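Local coordinates for glycoside hydrolase family protein (PDB 6Q2F) that probably hydrolyses terminal alpha-L-rhamnose residues of rhamnose-bearing glycosides, as a bacterial alpha-L-rhamnosidase with a bound sodium ion, at residues K790-L803 and T818-S832. Numbering follows the deposited sequence.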
loop_
_atom_site.group_PDB
_atom_site.type_symbol
_atom_site.label_atom_id
_atom_site.label_comp_id
_atom_site.label_asym_id
_atom_site.label_seq_id
_atom_site.Cartn_x
_atom_site.Cartn_y
_atom_site.Cartn_z
ATOM N N LYS A 790 5.535 15.179 21.600
ATOM C CA LYS A 790 6.468 15.324 22.709
ATOM C C LYS A 790 7.900 15.035 22.293
ATOM O O LYS A 790 8.830 15.559 22.915
ATOM C CB LYS A 790 6.097 14.386 23.866
ATOM C CG LYS A 790 4.644 14.432 24.269
ATOM C CD LYS A 790 4.212 15.811 24.706
ATOM C CE LYS A 790 5.023 16.337 25.876
ATOM N NZ LYS A 790 4.492 17.671 26.300
ATOM N N THR A 791 8.108 14.212 21.268
ATOM C CA THR A 791 9.464 13.804 20.929
ATOM C C THR A 791 9.514 13.255 19.511
ATOM O O THR A 791 8.499 12.828 18.948
ATOM C CB THR A 791 9.985 12.743 21.899
ATOM O OG1 THR A 791 11.357 12.475 21.608
ATOM C CG2 THR A 791 9.196 11.459 21.716
ATOM N N ILE A 792 10.714 13.284 18.947
ATOM C CA ILE A 792 11.059 12.564 17.733
ATOM C C ILE A 792 11.744 11.287 18.170
ATOM O O ILE A 792 12.600 11.314 19.059
ATOM C CB ILE A 792 11.994 13.394 16.829
ATOM C CG1 ILE A 792 11.236 14.547 16.174
ATOM C CG2 ILE A 792 12.646 12.509 15.770
ATOM C CD1 ILE A 792 12.142 15.577 15.504
ATOM N N TYR A 793 11.380 10.175 17.558
ATOM C CA TYR A 793 12.057 8.910 17.797
ATOM C C TYR A 793 12.875 8.541 16.565
ATOM O O TYR A 793 12.368 8.608 15.445
ATOM C CB TYR A 793 11.047 7.814 18.123
ATOM C CG TYR A 793 11.701 6.489 18.352
ATOM C CD1 TYR A 793 12.273 6.185 19.579
ATOM C CD2 TYR A 793 11.748 5.530 17.342
ATOM C CE1 TYR A 793 12.887 4.963 19.802
ATOM C CE2 TYR A 793 12.361 4.305 17.556
ATOM C CZ TYR A 793 12.938 4.029 18.784
ATOM O OH TYR A 793 13.561 2.821 19.006
ATOM N N LEU A 794 14.137 8.156 16.769
ATOM C CA LEU A 794 15.000 7.787 15.645
ATOM C C LEU A 794 14.873 6.289 15.431
ATOM O O LEU A 794 15.477 5.496 16.152
ATOM C CB LEU A 794 16.448 8.194 15.893
ATOM C CG LEU A 794 16.645 9.686 16.151
ATOM C CD1 LEU A 794 18.109 9.969 16.317
ATOM C CD2 LEU A 794 16.065 10.523 15.015
ATOM N N GLY A 795 14.083 5.901 14.433
ATOM C CA GLY A 795 13.884 4.495 14.136
ATOM C C GLY A 795 14.192 4.187 12.687
ATOM O O GLY A 795 14.932 4.938 12.039
ATOM N N GLY A 796 13.635 3.090 12.176
ATOM C CA GLY A 796 13.797 2.775 10.767
ATOM C C GLY A 796 15.259 2.641 10.393
ATOM O O GLY A 796 16.024 1.922 11.039
ATOM N N SER A 797 15.663 3.365 9.348
ATOM C CA SER A 797 17.030 3.315 8.854
ATOM C C SER A 797 17.851 4.522 9.297
ATOM O O SER A 797 18.860 4.845 8.662
ATOM C CB SER A 797 17.034 3.215 7.329
ATOM O OG SER A 797 16.598 4.432 6.748
ATOM N N SER A 798 17.442 5.190 10.372
ATOM C CA SER A 798 18.009 6.493 10.694
ATOM C C SER A 798 19.402 6.412 11.296
ATOM O O SER A 798 20.022 7.460 11.505
ATOM C CB SER A 798 17.080 7.250 11.636
ATOM O OG SER A 798 16.880 6.502 12.805
ATOM N N SER A 799 19.923 5.212 11.557
ATOM C CA SER A 799 21.345 5.099 11.863
ATOM C C SER A 799 22.220 5.633 10.729
ATOM O O SER A 799 23.379 5.986 10.967
ATOM C CB SER A 799 21.721 3.651 12.171
ATOM O OG SER A 799 21.820 2.894 10.983
ATOM N N HIS A 800 21.708 5.690 9.502
ATOM C CA HIS A 800 22.342 6.446 8.434
ATOM C C HIS A 800 21.549 7.733 8.281
ATOM O O HIS A 800 20.365 7.701 7.937
ATOM C CB HIS A 800 22.362 5.679 7.111
ATOM C CG HIS A 800 23.250 4.475 7.112
ATOM N ND1 HIS A 800 23.029 3.381 7.921
ATOM C CD2 HIS A 800 24.344 4.177 6.374
ATOM C CE1 HIS A 800 23.956 2.470 7.695
ATOM N NE2 HIS A 800 24.765 2.927 6.757
HETATM N N MSE A 801 22.204 8.855 8.529
HETATM C CA MSE A 801 21.532 10.134 8.494
HETATM C C MSE A 801 22.374 11.168 7.768
HETATM O O MSE A 801 23.591 11.244 7.922
HETATM C CB MSE A 801 21.213 10.604 9.912
HETATM C CG MSE A 801 20.366 11.865 9.972
HETATM SE SE MSE A 801 20.105 12.387 11.816
HETATM C CE MSE A 801 19.016 10.900 12.379
ATOM N N THR A 802 21.696 11.973 6.977
ATOM C CA THR A 802 22.356 12.969 6.167
ATOM C C THR A 802 22.630 14.229 7.003
ATOM O O THR A 802 22.005 14.472 8.048
ATOM C CB THR A 802 21.480 13.241 4.947
ATOM O OG1 THR A 802 22.275 13.747 3.884
ATOM C CG2 THR A 802 20.372 14.207 5.291
ATOM N N LEU A 803 23.614 15.015 6.563
ATOM C CA LEU A 803 23.915 16.245 7.283
ATOM C C LEU A 803 22.695 17.154 7.316
ATOM O O LEU A 803 22.384 17.749 8.350
ATOM C CB LEU A 803 25.114 16.966 6.657
ATOM C CG LEU A 803 25.434 18.309 7.333
ATOM C CD1 LEU A 803 25.711 18.125 8.825
ATOM C CD2 LEU A 803 26.613 18.993 6.664
ATOM N N THR A 818 12.778 17.414 22.236
ATOM C CA THR A 818 13.367 16.175 22.724
ATOM C C THR A 818 13.486 15.167 21.590
ATOM O O THR A 818 12.543 14.988 20.808
ATOM C CB THR A 818 12.520 15.590 23.859
ATOM O OG1 THR A 818 12.314 16.600 24.853
ATOM C CG2 THR A 818 13.198 14.382 24.484
ATOM N N VAL A 819 14.641 14.516 21.504
ATOM C CA VAL A 819 14.883 13.434 20.557
ATOM C C VAL A 819 15.231 12.187 21.349
ATOM O O VAL A 819 16.058 12.235 22.266
ATOM C CB VAL A 819 16.016 13.758 19.561
ATOM C CG1 VAL A 819 16.480 12.487 18.847
ATOM C CG2 VAL A 819 15.572 14.787 18.572
ATOM N N VAL A 820 14.576 11.079 21.012
ATOM C CA VAL A 820 14.870 9.773 21.588
ATOM C C VAL A 820 15.499 8.925 20.496
ATOM O O VAL A 820 14.862 8.652 19.468
ATOM C CB VAL A 820 13.604 9.102 22.134
ATOM C CG1 VAL A 820 13.935 7.718 22.713
ATOM C CG2 VAL A 820 12.947 10.009 23.148
ATOM N N GLY A 821 16.729 8.499 20.720
ATOM C CA GLY A 821 17.401 7.652 19.760
ATOM C C GLY A 821 18.892 7.675 19.963
ATOM O O GLY A 821 19.450 8.548 20.626
ATOM N N LYS A 822 19.551 6.701 19.353
ATOM C CA LYS A 822 20.995 6.612 19.424
ATOM C C LYS A 822 21.627 7.329 18.238
ATOM O O LYS A 822 21.001 7.535 17.185
ATOM C CB LYS A 822 21.438 5.150 19.494
ATOM C CG LYS A 822 21.143 4.543 20.867
ATOM C CD LYS A 822 21.422 3.051 20.954
ATOM C CE LYS A 822 21.123 2.547 22.363
ATOM N NZ LYS A 822 21.148 1.056 22.466
ATOM N N ALA A 823 22.875 7.741 18.438
ATOM C CA ALA A 823 23.568 8.545 17.448
ATOM C C ALA A 823 23.661 7.800 16.117
ATOM O O ALA A 823 23.978 6.605 16.096
ATOM C CB ALA A 823 24.970 8.903 17.955
ATOM N N PRO A 824 23.413 8.470 14.994
ATOM C CA PRO A 824 23.664 7.837 13.697
ATOM C C PRO A 824 25.145 7.542 13.529
ATOM O O PRO A 824 25.998 8.155 14.175
ATOM C CB PRO A 824 23.186 8.888 12.700
ATOM C CG PRO A 824 23.457 10.166 13.399
ATOM C CD PRO A 824 23.092 9.901 14.840
ATOM N N ILE A 825 25.446 6.588 12.650
ATOM C CA ILE A 825 26.816 6.124 12.491
ATOM C C ILE A 825 27.463 6.637 11.209
ATOM O O ILE A 825 28.696 6.590 11.099
ATOM C CB ILE A 825 26.907 4.585 12.529
ATOM C CG1 ILE A 825 26.185 3.977 11.336
ATOM C CG2 ILE A 825 26.303 4.042 13.823
ATOM C CD1 ILE A 825 26.217 2.472 11.335
ATOM N N ALA A 826 26.685 7.124 10.246
ATOM C CA ALA A 826 27.275 7.587 8.993
ATOM C C ALA A 826 26.259 8.426 8.233
ATOM O O ALA A 826 25.053 8.332 8.471
ATOM C CB ALA A 826 27.738 6.414 8.120
ATOM N N THR A 827 26.817 9.338 7.229
ATOM C CA THR A 827 25.830 9.785 6.260
ATOM C C THR A 827 25.815 8.840 5.064
ATOM O O THR A 827 26.854 8.277 4.705
ATOM C CB THR A 827 26.121 11.200 5.763
ATOM O OG1 THR A 827 25.237 11.504 4.677
ATOM C CG2 THR A 827 27.573 11.344 5.250
ATOM N N PRO A 828 24.646 8.653 4.444
ATOM C CA PRO A 828 24.581 7.877 3.191
ATOM C C PRO A 828 24.880 8.685 1.938
ATOM O O PRO A 828 24.933 8.100 0.846
ATOM C CB PRO A 828 23.126 7.400 3.166
ATOM C CG PRO A 828 22.398 8.559 3.764
ATOM C CD PRO A 828 23.301 9.047 4.908
ATOM N N SER A 829 25.054 9.999 2.059
ATOM C CA SER A 829 25.124 10.910 0.924
ATOM C C SER A 829 26.526 11.502 0.780
ATOM O O SER A 829 27.291 11.577 1.742
ATOM C CB SER A 829 24.091 12.033 1.094
ATOM O OG SER A 829 24.218 13.019 0.088
ATOM N N ASN A 830 26.861 11.904 -0.454
ATOM C CA ASN A 830 28.086 12.640 -0.765
ATOM C C ASN A 830 27.913 14.147 -0.638
ATOM O O ASN A 830 28.895 14.884 -0.810
ATOM C CB ASN A 830 28.551 12.345 -2.193
ATOM C CG ASN A 830 29.350 11.079 -2.300
ATOM O OD1 ASN A 830 29.986 10.653 -1.342
ATOM N ND2 ASN A 830 29.346 10.476 -3.494
ATOM N N THR A 831 26.692 14.623 -0.369
ATOM C CA THR A 831 26.430 16.059 -0.400
ATOM C C THR A 831 27.363 16.819 0.541
ATOM O O THR A 831 28.009 17.799 0.142
ATOM C CB THR A 831 24.963 16.323 -0.058
ATOM O OG1 THR A 831 24.147 15.860 -1.138
ATOM C CG2 THR A 831 24.700 17.836 0.169
ATOM N N SER A 832 27.478 16.360 1.788
ATOM C CA SER A 832 28.288 17.103 2.744
ATOM C C SER A 832 29.774 17.035 2.396
ATOM O O SER A 832 30.489 18.032 2.565
ATOM C CB SER A 832 28.019 16.612 4.170
ATOM O OG SER A 832 28.209 15.215 4.308
HETATM O O HOH W 1 9.971 17.667 21.395
HETATM O O HOH W 2 9.468 17.162 24.807
HETATM O O HOH W 3 25.330 14.464 3.882
#
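Val820 spreads its two methyls between two neighbours on the adjacent strand. CG2 faces Thr791 OG1 at 3.3 Å, the two side chains crossing at about a right angle, while CG1 lies against the CD1 side of the Tyr793 ring, 3.9 Å from that atom. Tyr793 has CG anti to its backbone nitrogen (chi1 179°), which carries the phenol past this methyl to a hydroxyl hydrogen-bonded to Gln866; helix 868-874 packs on the same face. On the other face Val819 meets Leu794, CG1 to CG 3.9 Å. Val819 also packs on Leu809 and Val813 of helix 803-814, an apolar surface that suits a branched aliphatic residue. Gly821, having no side chain, lets its CA come within 4.0 Å of Leu794 CB. Strands 788-794 and 818-820 are the parallel pair of a beta-alpha-beta unit whose crossover helix is 803-814, zipped by bonds such as Val820 N to Ile792 O (2.8 Å, 177° at the hydrogen). Beyond the strand ends the two loops meet again, one register step shifted. Ser799 O takes the N-H of Ile825 at 2.7 Å, and Met801 N reaches Ala826 O. Pro824, which has no N-H to satisfy, sets its CB 3.8 Å from selenomethionine Met801 CB, and Pro828 lays its CD against the Met801 carbonyl. Thr827 turns OG1 anti to its own nitrogen (chi1 172°), where it accepts from Ser829 N in an ST turn. Water 3 joins this hydroxyl to Leu803 N and Ser832 OG, while Ser829 OG caps Thr831 N (3.0 Å) and is also hydrogen-bonded to Asp552.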